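Local structure of SusD homolog (Bacteroides ovatus, 4F53) at residues Leu27-Ala32 / Ser180-Ile185; Ala417-Asp422 / Leu427-Thr432; Ala461-Ala464 / Asn470-Glu473; Thr235-Gly240 / Ser369-Gly374; Ser47-Cys52 / Lys85-Asn90. The protein probably binds glycans, possibly mucin O-glycans, at the outer membrane as a SusD-like lipoprotein with a TPR-like helical fold. All blocks are in the same frame, centred on the assembly; numbering follows the deposited sequence.

Contact 1. Residues Leu27-Ala32 / Ser180-Ile185; sequences LVRSLA and SSADRI
Helix 25-37 packs here against the 3-10 turn at 180-182, in the connection between helices 152-173 and 190-207, and R29 and A182 bring the two together. Their CA atoms are 4.8 Å apart, close enough for the R29 side chain to rest directly on the A182 backbone. R29 CG lies 4.0 Å from A182 CA and 4.1 Å from A182 CB. The R29 chain runs on extended, with CG anti to the backbone N (chi1 163°), and this carries the guanidinium past S181. S181 CB sits over one face of that group, displaced toward its rim. R29 NE and S181 OG are 3.7 Å apart, a van der Waals contact; the S181 hydroxyl is hydrogen-bonded to S179 instead. A32 adds a looser touch, its CB 4.4 Å from A182 O. W25, one turn before R29 on the same helix, also touches S181 and A182. Were R29 an alanine, the chain that lies along S181 and A182 would be gone, which would probably leave a gap beside the turn. Just beyond, D183 OD1 accepts from I185 N at 2.9 Å, the donor coming from above the carboxylate plane. The arrangement is a helix flank packed on a 3-10 turn that leads into an Asx turn.

Contact 2. Residues Ala417-Asp422 / Leu427-Thr432; sequences AWSGGD and LEQIIT
Three hydrogen bonds, one of them weak, tie the Q429 amide to the loop. Q429 NE2 donates to A417 O at 2.9 Å, with the acceptor almost in the amide plane but the donor well above the carbonyl plane of A417. The same NE2 also donates to T415 O. At the other end of the amide, S419 N donates to Q429 OE1 at 3.2 Å, nearly straight at 166° and on a lone pair in the carbonyl plane. S419 OG adds a weak bond to OE1 at 3.4 Å. The buried amide thus has partners on both its ends, which should fix its flip. Q429 CG stands anti to the carbonyl carbon (chi1 -67°), and the extended chain beyond it reaches the loop.

The loop is the lead-in to helix 423-438, folded back on that helix's second turn. D422 is its N-cap, and D422 OD2 accepts from K425 N.

Water 1 bridges the two sides, donating to Q429 OE1 at 2.6 Å and accepting from G420 N at 2.8 Å. It lies over the centre of one face of the W418 ring.

The apolar part is small. I430 CG1 meets the ring edge in plane, 3.8 Å from W418 CZ3. Y362 of helix 358-372 touches W418, Q429 and I430.

Contact 3. Residues Ala461-Ala464 / Asn470-Glu473; sequences AANA and NDAE
The two segments belong to one loop between helices 442-452 and 482-487, and their backbones approach to 7.4 Å at the CA atoms of N463 and D471, with neither in a regular helix or strand. Side chains must therefore span the gap, and a single pair does so. N463 ND2 donates to D471 OD1 at 2.8 Å. The bond is almost straight, with an N-H...O angle of 177°. The acceptor lies practically in the amide plane of N463, whereas the donor comes to OD1 from above the carboxylate plane. The amide and the carboxylate are turned steeply against each other, their planes 71° apart. N463 CG is anti to the backbone N (chi1 -179°), which sends the amide across toward 470-473. D471 CG is anti to its carbonyl carbon, and its carboxylate swings back to meet the amide. D471 OD1 also comes within 3.5 Å of N463 CB.

N463 has further grips: ND2 donates to V469 O as well, and OD1 is bonded to S465 OG. Within 470-473, N470 OD1 takes E473 N at 2.9 Å, on a lone pair in its carbonyl plane. This Asx motif probably shapes the turn that presents D471.

A leucine at N463 would remove the amide and would probably leave D471 OD1 and V469 O without this donor, setting the D471 carboxylate free to turn. The contact lies at the surface. Its chemistry is that of a neutral amide holding a carboxylate, a cross-link within one loop that rests on direction and polarity, with little buried area.

Contact 4. Residues Thr235-Gly240 / Ser369-Gly374; sequences TAATDG and SFEENG
Three waters link A237 and T238 to the carboxylates of E371 and E372, while the sole direct touch is that of the A237 methyl. A237 CB packs against the flat end of E371, 3.7 Å from E371 CD, with E371 OE1 and OE2 at about equal distances from it. The same methyl lies 4.1 Å from E372 CG. E371 reaches over because its CG is anti to the backbone N (chi1 -169°) and the chain beyond is extended.

Each carboxylate oxygen that takes part has its own water. Water 3 accepts from A237 N and donates to E371 OE1 at 2.7 Å. Water 4 accepts from T238 N and donates to E371 OE2 at 3.0 Å. Water 2 donates both to A237 O at 2.8 Å and to E372 OE2 at 2.6 Å. The other oxygen of E372, OE1, is bonded to S338 OG.

The loop side is the 3-10 turn 237-239, steadied by D239 OD2, which accepts from both T235 N and A236 N; D239 OD1 forms a salt bridge with K195. The helix side is the end of helix 358-372, closed by a Schellman motif with G374 as its C-prime residue.

A calcium ion lies about 3 Å from the E371 side chain. The exposed carboxylate thus faces a cation as well as the two water-mediated backbone N-H groups, and both would be expected to favour its charged form.

Contact 5. Residues Ser47-Cys52 / Lys85-Asn90; sequences SQYVDC and KKIPFN
The aromatic part of this contact is a CH-pi interaction. I87 CD1 stands over the centre of one face of the Y49 ring, 3.5 Å from the ring centroid and only 3° off the normal. The methyl is nearly equidistant from the ring carbons, with CE1 at 3.7 Å. I87 CG2 rests beside Y49 CB at 3.8 Å, so both branches of the isoleucine engage the tyrosine. I87 CG1 is anti to the carbonyl carbon (chi1 -61°), which brings CD1 up to the ring.

The aliphatic part is V50 against P88. V50 CG1 lies 3.7 Å from P88 CA and 4.0 Å from P88 CB. The two side chains run antiparallel as they pass. The backbones are close here, with the CA atoms of V50 and P88 5.7 Å apart.

Both helices depart from regular form at the contact. Helix 44-58 has a wider pi-type turn at 48-52, where S47 O accepts from both D51 N and C52 N. Helix 82-106 is kinked at P88, which has no N-H to donate; K86 O accepts from both F89 N and N90 N.

W84 meets the Y49 ring edge-to-face. Helix 110-131 also adjoins the contact, with R126 touching V50 and Y131 touching P88, while F46 and M54 extend helix 44-58 along I87 and P88.

In the fold
Contact 5 lies nearest the centre of the chain and is wholly apolar across its two helices. Contact 3 is the surface case, a single polar bond between two parts of one loop. Contacts 1, 2, 4 and 5 are all partly buried; 1, 2 and 4 each join a helix to a loop or turn, while 5 joins two helices. Their chemistry differs: van der Waals packing in contact 1, direct amide bonds in contact 2, water bridges in contact 4. Helix 358-372 links two of them, supplying the glutamates of contact 4 and Y362 beside contact 2. Contacts 1 and 4 come within about 5 Å at their nearest atoms without touching. Contact 5 is nested in the chain inside the loop closed by contact 1.

Contact 1. Residues Leu27-Ala32 / Ser180-Ile185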
# COMPACT_ATOMS: atom_id res chain seq x y z
N LEU A 27 -11.26 -17.56 -22.99
CA LEU A 27 -10.62 -18.04 -21.77
C LEU A 27 -9.39 -17.20 -21.40
O LEU A 27 -9.25 -16.84 -20.24
CB LEU A 27 -10.25 -19.54 -21.88
CG LEU A 27 -9.47 -20.20 -20.71
CD1 LEU A 27 -10.20 -20.06 -19.37
CD2 LEU A 27 -9.19 -21.64 -21.00
N VAL A 28 -8.52 -16.88 -22.39
CA VAL A 28 -7.29 -16.08 -22.22
C VAL A 28 -7.64 -14.68 -21.62
O VAL A 28 -7.01 -14.26 -20.65
CB VAL A 28 -6.51 -15.97 -23.57
CG1 VAL A 28 -5.48 -14.84 -23.56
CG2 VAL A 28 -5.85 -17.30 -23.92
N ARG A 29 -8.68 -14.02 -22.17
CA ARG A 29 -9.23 -12.73 -21.73
C ARG A 29 -9.70 -12.83 -20.28
O ARG A 29 -9.44 -11.93 -19.48
CB ARG A 29 -10.39 -12.34 -22.65
CG ARG A 29 -11.32 -11.25 -22.13
CD ARG A 29 -12.73 -11.45 -22.66
NE ARG A 29 -13.70 -10.65 -21.91
CZ ARG A 29 -14.98 -10.52 -22.25
NH1 ARG A 29 -15.45 -11.13 -23.33
NH2 ARG A 29 -15.79 -9.77 -21.52
N SER A 30 -10.40 -13.92 -19.96
CA SER A 30 -10.92 -14.22 -18.64
C SER A 30 -9.77 -14.37 -17.61
O SER A 30 -9.85 -13.78 -16.53
CB SER A 30 -11.78 -15.48 -18.71
OG SER A 30 -12.39 -15.75 -17.46
N LEU A 31 -8.70 -15.12 -17.96
CA LEU A 31 -7.54 -15.37 -17.11
C LEU A 31 -6.75 -14.10 -16.88
O LEU A 31 -6.41 -13.82 -15.73
CB LEU A 31 -6.63 -16.47 -17.71
CG LEU A 31 -7.28 -17.86 -17.92
CD1 LEU A 31 -6.44 -18.75 -18.79
CD2 LEU A 31 -7.58 -18.55 -16.61
N ALA A 32 -6.50 -13.31 -17.95
CA ALA A 32 -5.79 -12.01 -17.90
C ALA A 32 -6.51 -11.04 -16.94
O ALA A 32 -5.86 -10.36 -16.14
CB ALA A 32 -5.70 -11.40 -19.30
N SER A 180 -9.83 -4.32 -25.43
CA SER A 180 -10.23 -3.54 -24.27
C SER A 180 -11.00 -4.38 -23.23
O SER A 180 -10.96 -4.04 -22.04
CB SER A 180 -11.07 -2.34 -24.70
OG SER A 180 -12.30 -2.77 -25.25
N SER A 181 -11.64 -5.49 -23.66
CA SER A 181 -12.37 -6.36 -22.75
C SER A 181 -11.43 -7.15 -21.81
O SER A 181 -11.92 -7.65 -20.79
CB SER A 181 -13.28 -7.32 -23.52
OG SER A 181 -12.52 -8.19 -24.34
N ALA A 182 -10.11 -7.29 -22.15
CA ALA A 182 -9.12 -7.99 -21.32
C ALA A 182 -8.42 -7.03 -20.34
O ALA A 182 -7.57 -7.47 -19.57
CB ALA A 182 -8.08 -8.66 -22.21
N ASP A 183 -8.77 -5.73 -20.37
CA ASP A 183 -8.09 -4.73 -19.55
C ASP A 183 -9.06 -3.70 -18.99
O ASP A 183 -9.52 -2.82 -19.70
CB ASP A 183 -7.00 -4.05 -20.40
CG ASP A 183 -6.19 -2.94 -19.76
OD1 ASP A 183 -6.25 -2.79 -18.51
OD2 ASP A 183 -5.47 -2.23 -20.50
N ARG A 184 -9.33 -3.79 -17.69
CA ARG A 184 -10.25 -2.86 -17.01
C ARG A 184 -9.49 -1.71 -16.36
O ARG A 184 -10.06 -0.97 -15.56
CB ARG A 184 -11.11 -3.61 -15.98
CG ARG A 184 -11.95 -4.73 -16.58
CD ARG A 184 -12.82 -5.44 -15.55
NE ARG A 184 -13.94 -4.61 -15.11
CZ ARG A 184 -15.07 -4.43 -15.80
NH1 ARG A 184 -15.24 -5.04 -16.97
NH2 ARG A 184 -16.01 -3.63 -15.35
N ILE A 185 -8.22 -1.52 -16.73
CA ILE A 185 -7.41 -0.43 -16.21
C ILE A 185 -7.11 0.59 -17.31
O ILE A 185 -7.38 1.78 -17.11
CB ILE A 185 -6.10 -0.95 -15.51
CG1 ILE A 185 -6.45 -1.75 -14.22
CG2 ILE A 185 -5.13 0.23 -15.20
CD1 ILE A 185 -5.32 -2.36 -13.49

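Contact 2. Residues Ala417-Asp422 / Leu427-Thr432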
# COMPACT_ATOMS: atom_id res chain seq x y z
N ALA A 417 4.91 23.63 2.95
CA ALA A 417 5.85 24.54 2.28
C ALA A 417 7.27 23.93 2.23
O ALA A 417 7.84 23.61 3.28
CB ALA A 417 5.86 25.90 2.96
N TRP A 418 7.74 23.65 1.00
CA TRP A 418 9.05 23.05 0.73
C TRP A 418 10.16 23.90 1.38
O TRP A 418 10.31 25.07 1.04
CB TRP A 418 9.28 22.95 -0.78
CG TRP A 418 10.62 22.37 -1.11
CD1 TRP A 418 11.76 23.06 -1.40
CD2 TRP A 418 10.98 20.99 -1.10
NE1 TRP A 418 12.79 22.19 -1.63
CE2 TRP A 418 12.35 20.91 -1.43
CE3 TRP A 418 10.27 19.80 -0.83
CZ2 TRP A 418 13.02 19.69 -1.56
CZ3 TRP A 418 10.94 18.58 -0.92
CH2 TRP A 418 12.30 18.54 -1.30
N SER A 419 10.94 23.32 2.28
CA SER A 419 11.98 24.11 2.93
C SER A 419 13.37 23.86 2.33
O SER A 419 14.25 24.72 2.44
CB SER A 419 12.02 23.83 4.43
OG SER A 419 12.15 22.44 4.66
N GLY A 420 13.56 22.70 1.71
CA GLY A 420 14.86 22.30 1.18
C GLY A 420 15.88 22.10 2.29
O GLY A 420 15.51 22.03 3.46
N GLY A 421 17.16 22.04 1.93
CA GLY A 421 18.23 21.83 2.90
C GLY A 421 18.32 20.39 3.38
O GLY A 421 18.30 19.45 2.56
N ASP A 422 18.30 20.22 4.71
CA ASP A 422 18.49 18.95 5.42
C ASP A 422 17.79 17.76 4.75
O ASP A 422 16.58 17.76 4.56
CB ASP A 422 18.04 19.09 6.89
CG ASP A 422 18.28 17.82 7.71
OD1 ASP A 422 19.45 17.49 7.95
OD2 ASP A 422 17.30 17.16 8.06
N LEU A 427 13.09 14.50 3.01
CA LEU A 427 12.55 13.17 2.76
C LEU A 427 11.24 13.02 3.52
O LEU A 427 10.28 12.50 2.97
CB LEU A 427 13.57 12.08 3.17
CG LEU A 427 13.14 10.60 2.94
CD1 LEU A 427 12.88 10.32 1.45
CD2 LEU A 427 14.18 9.62 3.54
N GLU A 428 11.18 13.55 4.76
CA GLU A 428 9.94 13.50 5.54
C GLU A 428 8.81 14.26 4.82
O GLU A 428 7.70 13.74 4.75
CB GLU A 428 10.17 14.03 6.95
CG GLU A 428 8.91 13.94 7.78
CD GLU A 428 9.06 14.31 9.24
OE1 GLU A 428 10.00 15.06 9.57
OE2 GLU A 428 8.21 13.87 10.05
N GLN A 429 9.10 15.45 4.24
CA GLN A 429 8.10 16.20 3.47
C GLN A 429 7.61 15.40 2.28
O GLN A 429 6.41 15.23 2.14
CB GLN A 429 8.62 17.57 3.00
CG GLN A 429 8.88 18.55 4.16
CD GLN A 429 9.00 19.96 3.63
OE1 GLN A 429 10.02 20.33 3.09
NE2 GLN A 429 7.94 20.75 3.73
N ILE A 430 8.52 14.86 1.46
CA ILE A 430 8.18 14.08 0.27
C ILE A 430 7.27 12.89 0.63
O ILE A 430 6.25 12.67 -0.04
CB ILE A 430 9.48 13.60 -0.47
CG1 ILE A 430 10.27 14.81 -1.06
CG2 ILE A 430 9.17 12.49 -1.55
CD1 ILE A 430 11.74 14.46 -1.54
N ILE A 431 7.69 12.08 1.64
CA ILE A 431 7.00 10.86 2.02
C ILE A 431 5.67 11.16 2.68
O ILE A 431 4.71 10.44 2.41
CB ILE A 431 7.93 9.93 2.90
CG1 ILE A 431 9.22 9.57 2.11
CG2 ILE A 431 7.22 8.61 3.33
CD1 ILE A 431 8.99 8.71 0.78
N THR A 432 5.58 12.22 3.48
CA THR A 432 4.32 12.58 4.14
C THR A 432 3.31 12.99 3.07
O THR A 432 2.16 12.58 3.14
CB THR A 432 4.55 13.69 5.19
OG1 THR A 432 5.45 13.17 6.16
CG2 THR A 432 3.24 14.15 5.87
O HOH W 1 12.29 20.24 1.89

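Contact 3. Residues Ala461-Ala464 / Asn470-Glu473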
# COMPACT_ATOMS: atom_id res chain seq x y z
N ALA A 461 -3.02 1.86 20.02
CA ALA A 461 -3.58 2.12 21.36
C ALA A 461 -3.33 0.94 22.33
O ALA A 461 -3.01 1.15 23.49
CB ALA A 461 -5.07 2.39 21.25
N ALA A 462 -3.45 -0.29 21.81
CA ALA A 462 -3.22 -1.54 22.51
C ALA A 462 -2.27 -2.43 21.70
O ALA A 462 -2.57 -2.82 20.57
CB ALA A 462 -4.54 -2.26 22.75
N ASN A 463 -1.12 -2.72 22.28
CA ASN A 463 -0.14 -3.62 21.69
C ASN A 463 -0.35 -4.99 22.37
O ASN A 463 0.03 -5.15 23.52
CB ASN A 463 1.28 -3.06 21.89
CG ASN A 463 2.39 -3.88 21.30
OD1 ASN A 463 2.28 -5.10 21.12
ND2 ASN A 463 3.52 -3.24 21.07
N ALA A 464 -1.04 -5.92 21.68
CA ALA A 464 -1.30 -7.26 22.21
C ALA A 464 -0.32 -8.31 21.60
O ALA A 464 -0.64 -9.49 21.50
CB ALA A 464 -2.75 -7.66 21.95
N ASN A 470 7.71 -3.71 18.82
CA ASN A 470 8.12 -2.44 19.40
C ASN A 470 7.11 -1.36 18.95
O ASN A 470 6.80 -1.28 17.77
CB ASN A 470 9.54 -2.08 18.95
CG ASN A 470 9.95 -0.69 19.32
OD1 ASN A 470 9.79 0.24 18.53
ND2 ASN A 470 10.44 -0.50 20.54
N ASP A 471 6.65 -0.53 19.89
CA ASP A 471 5.63 0.50 19.68
C ASP A 471 6.02 1.56 18.65
O ASP A 471 5.18 1.96 17.88
CB ASP A 471 5.25 1.18 20.99
CG ASP A 471 4.43 0.30 21.94
OD1 ASP A 471 3.61 -0.49 21.44
OD2 ASP A 471 4.62 0.42 23.17
N ALA A 472 7.28 2.00 18.64
CA ALA A 472 7.79 2.99 17.69
C ALA A 472 7.97 2.41 16.27
O ALA A 472 7.76 3.12 15.29
CB ALA A 472 9.12 3.53 18.19
N GLU A 473 8.36 1.13 16.16
CA GLU A 473 8.59 0.43 14.90
C GLU A 473 7.33 -0.10 14.24
O GLU A 473 7.24 -0.11 13.01
CB GLU A 473 9.52 -0.77 15.15
CG GLU A 473 10.94 -0.42 15.47
CD GLU A 473 11.86 -0.72 14.32
OE1 GLU A 473 12.09 -1.92 14.03
OE2 GLU A 473 12.31 0.24 13.66

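Contact 4. Residues Thr235-Gly240 / Ser369-Gly374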
# COMPACT_ATOMS: atom_id res chain seq x y z
N THR A 235 3.27 10.67 -16.10
CA THR A 235 3.54 12.11 -15.85
C THR A 235 2.24 12.92 -15.71
O THR A 235 2.28 14.07 -15.27
CB THR A 235 4.44 12.73 -16.95
OG1 THR A 235 3.75 12.62 -18.18
CG2 THR A 235 5.83 12.07 -17.06
N ALA A 236 1.12 12.37 -16.15
CA ALA A 236 -0.17 13.07 -16.07
C ALA A 236 -1.10 12.28 -15.16
O ALA A 236 -0.96 11.06 -15.08
CB ALA A 236 -0.77 13.21 -17.47
N ALA A 237 -2.05 12.97 -14.50
CA ALA A 237 -3.03 12.31 -13.62
C ALA A 237 -3.76 11.14 -14.34
O ALA A 237 -4.01 10.10 -13.74
CB ALA A 237 -4.05 13.32 -13.11
N THR A 238 -4.04 11.30 -15.65
CA THR A 238 -4.74 10.29 -16.46
C THR A 238 -3.84 9.10 -16.83
O THR A 238 -4.34 8.13 -17.37
CB THR A 238 -5.37 10.90 -17.69
OG1 THR A 238 -4.36 11.63 -18.40
CG2 THR A 238 -6.56 11.78 -17.36
N ASP A 239 -2.53 9.14 -16.52
CA ASP A 239 -1.63 8.01 -16.72
C ASP A 239 -1.77 6.99 -15.59
O ASP A 239 -1.34 5.84 -15.74
CB ASP A 239 -0.15 8.44 -16.82
CG ASP A 239 0.21 9.28 -18.02
OD1 ASP A 239 -0.43 9.11 -19.09
OD2 ASP A 239 1.15 10.08 -17.91
N GLY A 240 -2.35 7.43 -14.46
CA GLY A 240 -2.57 6.60 -13.28
C GLY A 240 -3.36 5.34 -13.56
O GLY A 240 -4.18 5.34 -14.48
N SER A 369 -2.01 15.12 -7.26
CA SER A 369 -2.94 14.56 -6.30
C SER A 369 -4.23 15.40 -6.25
O SER A 369 -5.34 14.82 -6.21
CB SER A 369 -2.29 14.43 -4.94
OG SER A 369 -3.21 13.94 -3.97
N PHE A 370 -4.10 16.73 -6.29
CA PHE A 370 -5.26 17.65 -6.35
C PHE A 370 -6.13 17.33 -7.60
O PHE A 370 -7.33 17.12 -7.49
CB PHE A 370 -4.79 19.11 -6.36
CG PHE A 370 -4.65 19.72 -4.99
CD1 PHE A 370 -3.94 19.07 -3.98
CD2 PHE A 370 -5.19 20.97 -4.71
CE1 PHE A 370 -3.78 19.65 -2.72
CE2 PHE A 370 -5.06 21.55 -3.44
CZ PHE A 370 -4.33 20.90 -2.46
N GLU A 371 -5.49 17.21 -8.77
CA GLU A 371 -6.12 16.86 -10.04
C GLU A 371 -6.79 15.47 -9.96
O GLU A 371 -7.91 15.32 -10.42
CB GLU A 371 -5.08 16.88 -11.16
CG GLU A 371 -5.67 16.80 -12.55
CD GLU A 371 -4.67 16.95 -13.68
OE1 GLU A 371 -3.49 17.29 -13.40
OE2 GLU A 371 -5.07 16.72 -14.84
N GLU A 372 -6.12 14.48 -9.37
CA GLU A 372 -6.66 13.12 -9.21
C GLU A 372 -7.95 13.14 -8.38
O GLU A 372 -8.79 12.26 -8.52
CB GLU A 372 -5.63 12.22 -8.48
CG GLU A 372 -4.46 11.75 -9.34
CD GLU A 372 -3.21 11.25 -8.63
OE1 GLU A 372 -3.12 11.31 -7.38
OE2 GLU A 372 -2.30 10.82 -9.36
N ASN A 373 -8.09 14.13 -7.47
CA ASN A 373 -9.20 14.21 -6.54
C ASN A 373 -10.19 15.29 -6.92
O ASN A 373 -11.07 15.62 -6.12
CB ASN A 373 -8.66 14.41 -5.12
CG ASN A 373 -8.02 13.13 -4.60
OD1 ASN A 373 -8.68 12.13 -4.36
ND2 ASN A 373 -6.71 13.09 -4.51
N GLY A 374 -10.10 15.77 -8.17
CA GLY A 374 -11.00 16.76 -8.75
C GLY A 374 -10.94 18.13 -8.13
O GLY A 374 -11.90 18.88 -8.26
O HOH W 2 -3.10 9.22 -11.22
O HOH W 3 -1.99 15.77 -15.13
O HOH W 4 -4.42 14.33 -16.56

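Contact 5. Residues Ser47-Cys52 / Lys85-Asn90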
# COMPACT_ATOMS: atom_id res chain seq x y z
N SER A 47 -9.99 -8.67 0.07
CA SER A 47 -9.63 -7.25 0.21
C SER A 47 -9.69 -6.82 1.67
O SER A 47 -8.79 -6.10 2.13
CB SER A 47 -10.60 -6.39 -0.62
OG SER A 47 -10.23 -5.02 -0.54
N GLN A 48 -10.74 -7.23 2.40
CA GLN A 48 -10.94 -6.86 3.81
C GLN A 48 -9.73 -7.23 4.65
O GLN A 48 -9.32 -6.44 5.48
CB GLN A 48 -12.20 -7.50 4.41
CG GLN A 48 -12.56 -6.81 5.70
CD GLN A 48 -13.83 -7.25 6.34
OE1 GLN A 48 -14.33 -8.35 6.14
NE2 GLN A 48 -14.35 -6.37 7.16
N TYR A 49 -9.14 -8.41 4.42
CA TYR A 49 -7.97 -8.81 5.16
C TYR A 49 -6.72 -8.09 4.70
O TYR A 49 -6.08 -7.43 5.50
CB TYR A 49 -7.75 -10.32 5.09
CG TYR A 49 -8.89 -11.10 5.69
CD1 TYR A 49 -8.94 -11.34 7.06
CD2 TYR A 49 -9.94 -11.56 4.90
CE1 TYR A 49 -10.02 -12.03 7.63
CE2 TYR A 49 -11.02 -12.24 5.46
CZ TYR A 49 -11.05 -12.49 6.83
OH TYR A 49 -12.11 -13.16 7.38
N VAL A 50 -6.37 -8.22 3.43
CA VAL A 50 -5.08 -7.74 2.92
C VAL A 50 -4.99 -6.24 2.80
O VAL A 50 -3.94 -5.71 3.10
CB VAL A 50 -4.62 -8.46 1.62
CG1 VAL A 50 -4.48 -9.97 1.87
CG2 VAL A 50 -5.55 -8.19 0.44
N ASP A 51 -6.06 -5.56 2.37
CA ASP A 51 -6.00 -4.13 2.13
C ASP A 51 -6.60 -3.28 3.23
O ASP A 51 -6.21 -2.13 3.42
CB ASP A 51 -6.68 -3.80 0.80
CG ASP A 51 -5.82 -4.17 -0.41
OD1 ASP A 51 -4.58 -3.88 -0.39
OD2 ASP A 51 -6.38 -4.75 -1.36
N CYS A 52 -7.56 -3.82 3.94
CA CYS A 52 -8.20 -3.02 4.95
C CYS A 52 -7.66 -3.35 6.34
O CYS A 52 -7.04 -2.51 6.97
CB CYS A 52 -9.72 -3.18 4.87
SG CYS A 52 -10.63 -2.14 6.04
N LYS A 85 -3.82 -15.00 9.76
CA LYS A 85 -2.40 -15.04 9.40
C LYS A 85 -2.16 -15.86 8.12
O LYS A 85 -1.13 -15.68 7.46
CB LYS A 85 -1.57 -15.59 10.57
CG LYS A 85 -1.48 -14.58 11.70
CD LYS A 85 -0.43 -14.93 12.72
CE LYS A 85 -0.98 -15.74 13.85
NZ LYS A 85 0.07 -16.03 14.85
N LYS A 86 -3.12 -16.70 7.72
CA LYS A 86 -3.00 -17.53 6.52
C LYS A 86 -3.35 -16.75 5.23
O LYS A 86 -2.70 -16.93 4.20
CB LYS A 86 -3.91 -18.77 6.68
CG LYS A 86 -3.67 -19.87 5.68
CD LYS A 86 -4.42 -21.13 6.08
CE LYS A 86 -4.25 -22.28 5.10
NZ LYS A 86 -5.08 -22.12 3.87
N ILE A 87 -4.38 -15.90 5.29
CA ILE A 87 -4.94 -15.19 4.15
C ILE A 87 -3.92 -14.31 3.38
O ILE A 87 -3.90 -14.48 2.15
CB ILE A 87 -6.22 -14.40 4.58
CG1 ILE A 87 -7.27 -15.40 5.10
CG2 ILE A 87 -6.82 -13.56 3.39
CD1 ILE A 87 -8.33 -14.81 5.97
N PRO A 88 -3.04 -13.42 3.97
CA PRO A 88 -2.15 -12.61 3.13
C PRO A 88 -1.00 -13.37 2.46
O PRO A 88 -0.21 -12.75 1.73
CB PRO A 88 -1.59 -11.56 4.10
CG PRO A 88 -2.47 -11.62 5.31
CD PRO A 88 -2.89 -13.04 5.39
N PHE A 89 -0.88 -14.69 2.72
CA PHE A 89 0.16 -15.50 2.12
C PHE A 89 -0.46 -16.48 1.13
O PHE A 89 -0.41 -16.24 -0.07
CB PHE A 89 0.99 -16.23 3.21
CG PHE A 89 2.30 -16.84 2.74
CD1 PHE A 89 3.23 -16.08 2.02
CD2 PHE A 89 2.64 -18.14 3.07
CE1 PHE A 89 4.44 -16.64 1.61
CE2 PHE A 89 3.86 -18.69 2.67
CZ PHE A 89 4.75 -17.94 1.94
N ASN A 90 -1.13 -17.52 1.65
CA ASN A 90 -1.76 -18.62 0.92
C ASN A 90 -2.78 -18.19 -0.10
O ASN A 90 -2.79 -18.76 -1.19
CB ASN A 90 -2.42 -19.63 1.89
CG ASN A 90 -1.42 -20.45 2.68
OD1 ASN A 90 -0.76 -19.95 3.60
ND2 ASN A 90 -1.30 -21.72 2.35